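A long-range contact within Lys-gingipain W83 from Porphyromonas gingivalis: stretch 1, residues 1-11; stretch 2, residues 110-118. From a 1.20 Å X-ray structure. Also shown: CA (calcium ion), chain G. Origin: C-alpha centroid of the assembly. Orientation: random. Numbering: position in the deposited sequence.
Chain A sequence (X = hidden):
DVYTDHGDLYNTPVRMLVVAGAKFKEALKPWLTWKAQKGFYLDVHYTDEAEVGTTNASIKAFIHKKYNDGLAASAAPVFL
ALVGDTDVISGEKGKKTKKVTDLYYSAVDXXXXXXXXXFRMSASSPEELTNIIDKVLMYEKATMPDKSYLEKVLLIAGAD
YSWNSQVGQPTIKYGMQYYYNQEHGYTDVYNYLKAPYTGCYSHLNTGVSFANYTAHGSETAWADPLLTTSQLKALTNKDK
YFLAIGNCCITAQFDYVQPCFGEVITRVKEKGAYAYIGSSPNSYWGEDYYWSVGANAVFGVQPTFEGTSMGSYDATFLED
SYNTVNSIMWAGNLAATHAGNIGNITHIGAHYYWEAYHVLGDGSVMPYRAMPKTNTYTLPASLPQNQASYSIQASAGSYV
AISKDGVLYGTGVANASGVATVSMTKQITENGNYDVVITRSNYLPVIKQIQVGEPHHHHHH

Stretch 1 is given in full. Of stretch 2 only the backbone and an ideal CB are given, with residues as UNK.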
# COMPACT_ATOMS: atom_id res chain seq x y z
N ASP A 1 -6.59 -23.30 -4.58
CA ASP A 1 -6.56 -22.88 -3.19
C ASP A 1 -6.86 -21.40 -3.10
O ASP A 1 -7.17 -20.79 -4.13
CB ASP A 1 -5.21 -23.25 -2.55
CG ASP A 1 -4.01 -22.57 -3.18
OD1 ASP A 1 -4.21 -21.56 -3.92
OD2 ASP A 1 -2.86 -22.99 -2.90
N VAL A 2 -6.78 -20.80 -1.91
CA VAL A 2 -7.17 -19.41 -1.77
C VAL A 2 -6.28 -18.49 -2.61
O VAL A 2 -6.74 -17.45 -3.09
CB VAL A 2 -7.22 -18.99 -0.31
CG1 VAL A 2 -5.82 -18.92 0.33
CG2 VAL A 2 -7.99 -17.68 -0.14
N TYR A 3 -5.01 -18.89 -2.80
CA TYR A 3 -4.07 -18.07 -3.57
C TYR A 3 -4.43 -18.01 -5.03
O TYR A 3 -4.23 -16.98 -5.66
CB TYR A 3 -2.67 -18.66 -3.43
CG TYR A 3 -2.15 -18.61 -2.01
CD1 TYR A 3 -1.69 -17.42 -1.47
CD2 TYR A 3 -2.12 -19.74 -1.21
CE1 TYR A 3 -1.19 -17.37 -0.17
CE2 TYR A 3 -1.64 -19.70 0.10
CZ TYR A 3 -1.12 -18.52 0.59
OH TYR A 3 -0.57 -18.50 1.84
N THR A 4 -4.91 -19.13 -5.62
CA THR A 4 -5.32 -19.09 -7.04
C THR A 4 -6.74 -18.52 -7.14
O THR A 4 -7.07 -17.89 -8.15
CB THR A 4 -5.22 -20.49 -7.65
OG1 THR A 4 -6.09 -21.38 -6.96
CG2 THR A 4 -3.85 -21.05 -7.61
N ASP A 5 -7.58 -18.68 -6.12
CA ASP A 5 -8.93 -18.12 -6.13
C ASP A 5 -8.93 -16.61 -6.06
O ASP A 5 -9.77 -15.96 -6.68
CB ASP A 5 -9.74 -18.57 -4.89
CG ASP A 5 -10.25 -19.99 -4.80
OD1 ASP A 5 -10.14 -20.71 -5.81
OD2 ASP A 5 -10.71 -20.36 -3.71
N HIS A 6 -8.02 -16.04 -5.24
CA HIS A 6 -8.04 -14.63 -4.93
C HIS A 6 -6.67 -14.04 -4.95
O HIS A 6 -6.17 -13.58 -3.90
CB HIS A 6 -8.66 -14.41 -3.54
CG HIS A 6 -10.10 -14.76 -3.51
ND1 HIS A 6 -11.04 -14.03 -4.19
CD2 HIS A 6 -10.72 -15.74 -2.83
CE1 HIS A 6 -12.21 -14.60 -3.93
NE2 HIS A 6 -12.05 -15.67 -3.15
N GLY A 7 -6.08 -14.04 -6.12
CA GLY A 7 -4.74 -13.48 -6.25
C GLY A 7 -4.70 -11.96 -6.28
O GLY A 7 -5.70 -11.24 -6.14
N ASP A 8 -3.48 -11.46 -6.49
CA ASP A 8 -3.21 -10.02 -6.54
C ASP A 8 -4.22 -9.34 -7.49
O ASP A 8 -4.33 -9.73 -8.65
CB ASP A 8 -1.77 -9.89 -7.10
CG ASP A 8 -1.18 -8.50 -7.22
OD1 ASP A 8 -1.83 -7.51 -6.77
OD2 ASP A 8 -0.07 -8.38 -7.73
N LEU A 9 -4.87 -8.31 -7.00
CA LEU A 9 -5.86 -7.54 -7.77
C LEU A 9 -5.23 -6.59 -8.77
O LEU A 9 -5.95 -6.03 -9.61
CB LEU A 9 -6.79 -6.74 -6.83
CG LEU A 9 -7.75 -7.61 -6.00
CD1 LEU A 9 -8.61 -6.70 -5.17
CD2 LEU A 9 -8.64 -8.49 -6.91
N TYR A 10 -3.93 -6.31 -8.69
CA TYR A 10 -3.33 -5.37 -9.63
C TYR A 10 -3.60 -5.81 -11.06
O TYR A 10 -3.48 -6.98 -11.41
CB TYR A 10 -1.83 -5.27 -9.35
CG TYR A 10 -1.16 -4.26 -10.25
CD1 TYR A 10 -1.17 -2.91 -9.93
CD2 TYR A 10 -0.60 -4.65 -11.47
CE1 TYR A 10 -0.54 -1.97 -10.75
CE2 TYR A 10 0.00 -3.70 -12.32
CZ TYR A 10 0.01 -2.37 -11.95
OH TYR A 10 0.61 -1.45 -12.78
N ASN A 11 -3.94 -4.84 -11.92
CA ASN A 11 -4.16 -5.10 -13.33
C ASN A 11 -3.92 -3.80 -14.07
O ASN A 11 -3.93 -2.73 -13.46
CB ASN A 11 -5.60 -5.64 -13.55
CG ASN A 11 -5.79 -6.36 -14.83
OD1 ASN A 11 -4.83 -6.59 -15.59
ND2 ASN A 11 -7.04 -6.77 -15.06
N UNK A 110 -21.14 -11.29 -2.40
CA UNK A 110 -21.53 -11.80 -1.10
C UNK A 110 -20.49 -12.23 -0.09
O UNK A 110 -20.83 -12.46 1.07
CB UNK A 110 -22.44 -13.01 -1.34
N UNK A 111 -19.26 -12.45 -0.56
CA UNK A 111 -18.29 -13.01 0.36
C UNK A 111 -17.52 -11.90 1.10
O UNK A 111 -17.87 -10.71 1.01
CB UNK A 111 -17.32 -13.92 -0.40
N UNK A 112 -16.47 -12.29 1.84
CA UNK A 112 -15.73 -11.27 2.60
C UNK A 112 -14.41 -10.85 1.93
O UNK A 112 -13.61 -10.11 2.53
CB UNK A 112 -15.44 -11.79 4.01
N UNK A 113 -14.18 -11.31 0.70
CA UNK A 113 -13.01 -10.91 -0.04
C UNK A 113 -13.26 -9.62 -0.81
O UNK A 113 -14.25 -9.55 -1.57
CB UNK A 113 -12.58 -12.03 -0.99
N UNK A 114 -12.43 -8.61 -0.66
CA UNK A 114 -12.62 -7.37 -1.43
C UNK A 114 -12.57 -7.57 -2.93
O UNK A 114 -11.82 -8.43 -3.44
CB UNK A 114 -11.56 -6.34 -1.03
N UNK A 115 -13.30 -6.71 -3.65
CA UNK A 115 -13.23 -6.60 -5.12
C UNK A 115 -12.19 -5.61 -5.57
O UNK A 115 -11.84 -5.64 -6.75
CB UNK A 115 -14.59 -6.19 -5.69
N UNK A 116 -11.75 -4.70 -4.67
CA UNK A 116 -10.83 -3.64 -4.98
C UNK A 116 -9.80 -3.52 -3.87
O UNK A 116 -10.17 -3.72 -2.69
CB UNK A 116 -11.57 -2.32 -5.18
N UNK A 117 -8.59 -3.09 -4.18
CA UNK A 117 -7.60 -2.74 -3.16
C UNK A 117 -7.96 -1.41 -2.57
O UNK A 117 -7.95 -0.39 -3.29
CB UNK A 117 -6.18 -2.71 -3.74
N UNK A 118 -8.32 -1.38 -1.30
CA UNK A 118 -8.83 -0.20 -0.64
C UNK A 118 -7.86 0.35 0.35
O UNK A 118 -7.26 -0.40 1.15
CB UNK A 118 -10.16 -0.50 0.05
CA CA G . -15.97 -10.32 -2.88

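Position 110 lies out of reach of stretch 1, and its backbone angles (-70/-17) are ordinary for any residue. Stretch 1 therefore sets no rule here; the deposited residue is G110.

At position 111 CA-to-CB points toward stretch 1, yet nothing of that stretch lies within 5.5 Å of the ideal CB. The stronger hint is the calcium ion close by, which favors an oxygen-bearing side chain: Asp, Asn or Glu. The residue is D111. Its OD1 binds CA at 2.4 Å and also accepts a hydrogen bond from the backbone N of position 113, at 3.0 Å, so one carboxylate oxygen both holds the metal and braces the turn. D111 OD2 takes a hydrogen bond from a calcium-bound water and comes within 4.1 Å of H6 CE1, a marginal approach to stretch 1.

Position 112 is out of reach of stretch 1, so the visible atoms leave the choice wide. It is Y112, whose ring makes no contact there.

Position 113 is the first that stretch 1 really dictates. The ideal CB points toward it and sits 3.9 Å from H6 CE1, with the flat imidazole ahead and V2 CG2 beyond. A planar group would suit best, Phe, Tyr, Trp or His, while Leu or Met could fill the space less specifically. The residue is F113, and it answers plane with plane: its ring stacks face to face on H6, centroids 3.8 Å apart and planes at 16°, with F113 CD2 3.4 Å from H6 NE2. The far end of the ring meets the valine, F113 CZ to V2 CG2 at 3.9 Å. Meanwhile the backbone F113 O binds CA at 2.3 Å, tying the stacking residue directly to the metal site.

At position 114 CB points sideways, 5.1 Å from L9 CD1, and phi/psi of -60/151 admit proline along with many others. P114 is deposited; its carbonyl O lies 4.0 Å from L9 CD1.

At position 115 CA-to-CB points away from stretch 1, but calcium again asks for a carboxylate, on an arm long enough to turn back. E115 is bidentate, OE1 and OE2 each 2.5 Å from CA, while its backbone O lies 3.7 Å from L9 CD1.

At position 116 CA-to-CB also points away, so stretch 1 touches mainly its backbone, and many side chains would serve. In M116 the backbone C is 3.6 Å from L9 CD1.

At position 117 CB points toward stretch 1, 4.9 Å from L9 CD1. Farther out and to one side of L9 lies the carboxylate of D8, an acceptor too distant for a short side chain. A long residue with a donor at its tip fits: Tyr, Lys or Arg, with an aromatic face best for the leucine. Y117 meets both demands. L9 CB sits over its face, 3.8 Å from the ring centroid and 7° off the normal, and Y117 OH donates to D8 OD1 at 2.6 Å. That same D8 OD1 accepts from Y10 N at 3.1 Å.

Position 118 is out of reach and unconstrained by stretch 1; its extended phi/psi of -110/138 suits many residues, beta-branched ones among them. T118 uses its OG1 to bond M116 O at 3.3 Å.

Stretch 2, residues 110-118: GDYFPEMYT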
# COMPACT_ATOMS: atom_id res chain seq x y z
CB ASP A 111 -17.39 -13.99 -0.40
CG ASP A 111 -16.46 -13.36 -1.38
OD1 ASP A 111 -16.29 -12.08 -1.35
OD2 ASP A 111 -15.84 -14.10 -2.17
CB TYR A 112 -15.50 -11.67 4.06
CG TYR A 112 -14.87 -13.04 4.26
CD1 TYR A 112 -13.58 -13.31 3.78
CD2 TYR A 112 -15.56 -14.06 4.89
CE1 TYR A 112 -12.99 -14.56 3.95
CE2 TYR A 112 -14.97 -15.31 5.09
CZ TYR A 112 -13.69 -15.55 4.60
OH TYR A 112 -13.09 -16.79 4.76
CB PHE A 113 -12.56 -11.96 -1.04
CG PHE A 113 -12.05 -13.23 -0.41
CD1 PHE A 113 -10.72 -13.33 -0.01
CD2 PHE A 113 -12.90 -14.30 -0.18
CE1 PHE A 113 -10.24 -14.53 0.55
CE2 PHE A 113 -12.42 -15.48 0.39
CZ PHE A 113 -11.09 -15.58 0.76
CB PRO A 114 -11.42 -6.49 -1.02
CG PRO A 114 -11.02 -7.04 0.33
CD PRO A 114 -11.25 -8.53 0.23
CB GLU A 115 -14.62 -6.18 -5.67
CG GLU A 115 -15.48 -7.39 -6.04
CD GLU A 115 -15.66 -8.38 -4.91
OE1 GLU A 115 -14.98 -9.43 -4.95
OE2 GLU A 115 -16.44 -8.11 -3.97
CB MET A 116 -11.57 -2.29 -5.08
CG MET A 116 -12.52 -2.22 -6.28
SD MET A 116 -13.73 -0.87 -6.16
CE MET A 116 -14.88 -1.58 -4.94
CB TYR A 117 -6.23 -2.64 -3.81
CG TYR A 117 -5.48 -3.93 -4.05
CD1 TYR A 117 -5.70 -5.06 -3.26
CD2 TYR A 117 -4.44 -3.99 -4.98
CE1 TYR A 117 -4.93 -6.21 -3.42
CE2 TYR A 117 -3.67 -5.13 -5.16
CZ TYR A 117 -3.91 -6.24 -4.36
OH TYR A 117 -3.17 -7.39 -4.51
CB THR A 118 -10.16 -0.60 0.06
OG1 THR A 118 -11.05 -1.07 -0.97
CG2 THR A 118 -10.82 0.54 0.78
O HOH W 1 -14.78 -12.19 -3.77
O HOH W 2 -17.50 -9.32 -1.29
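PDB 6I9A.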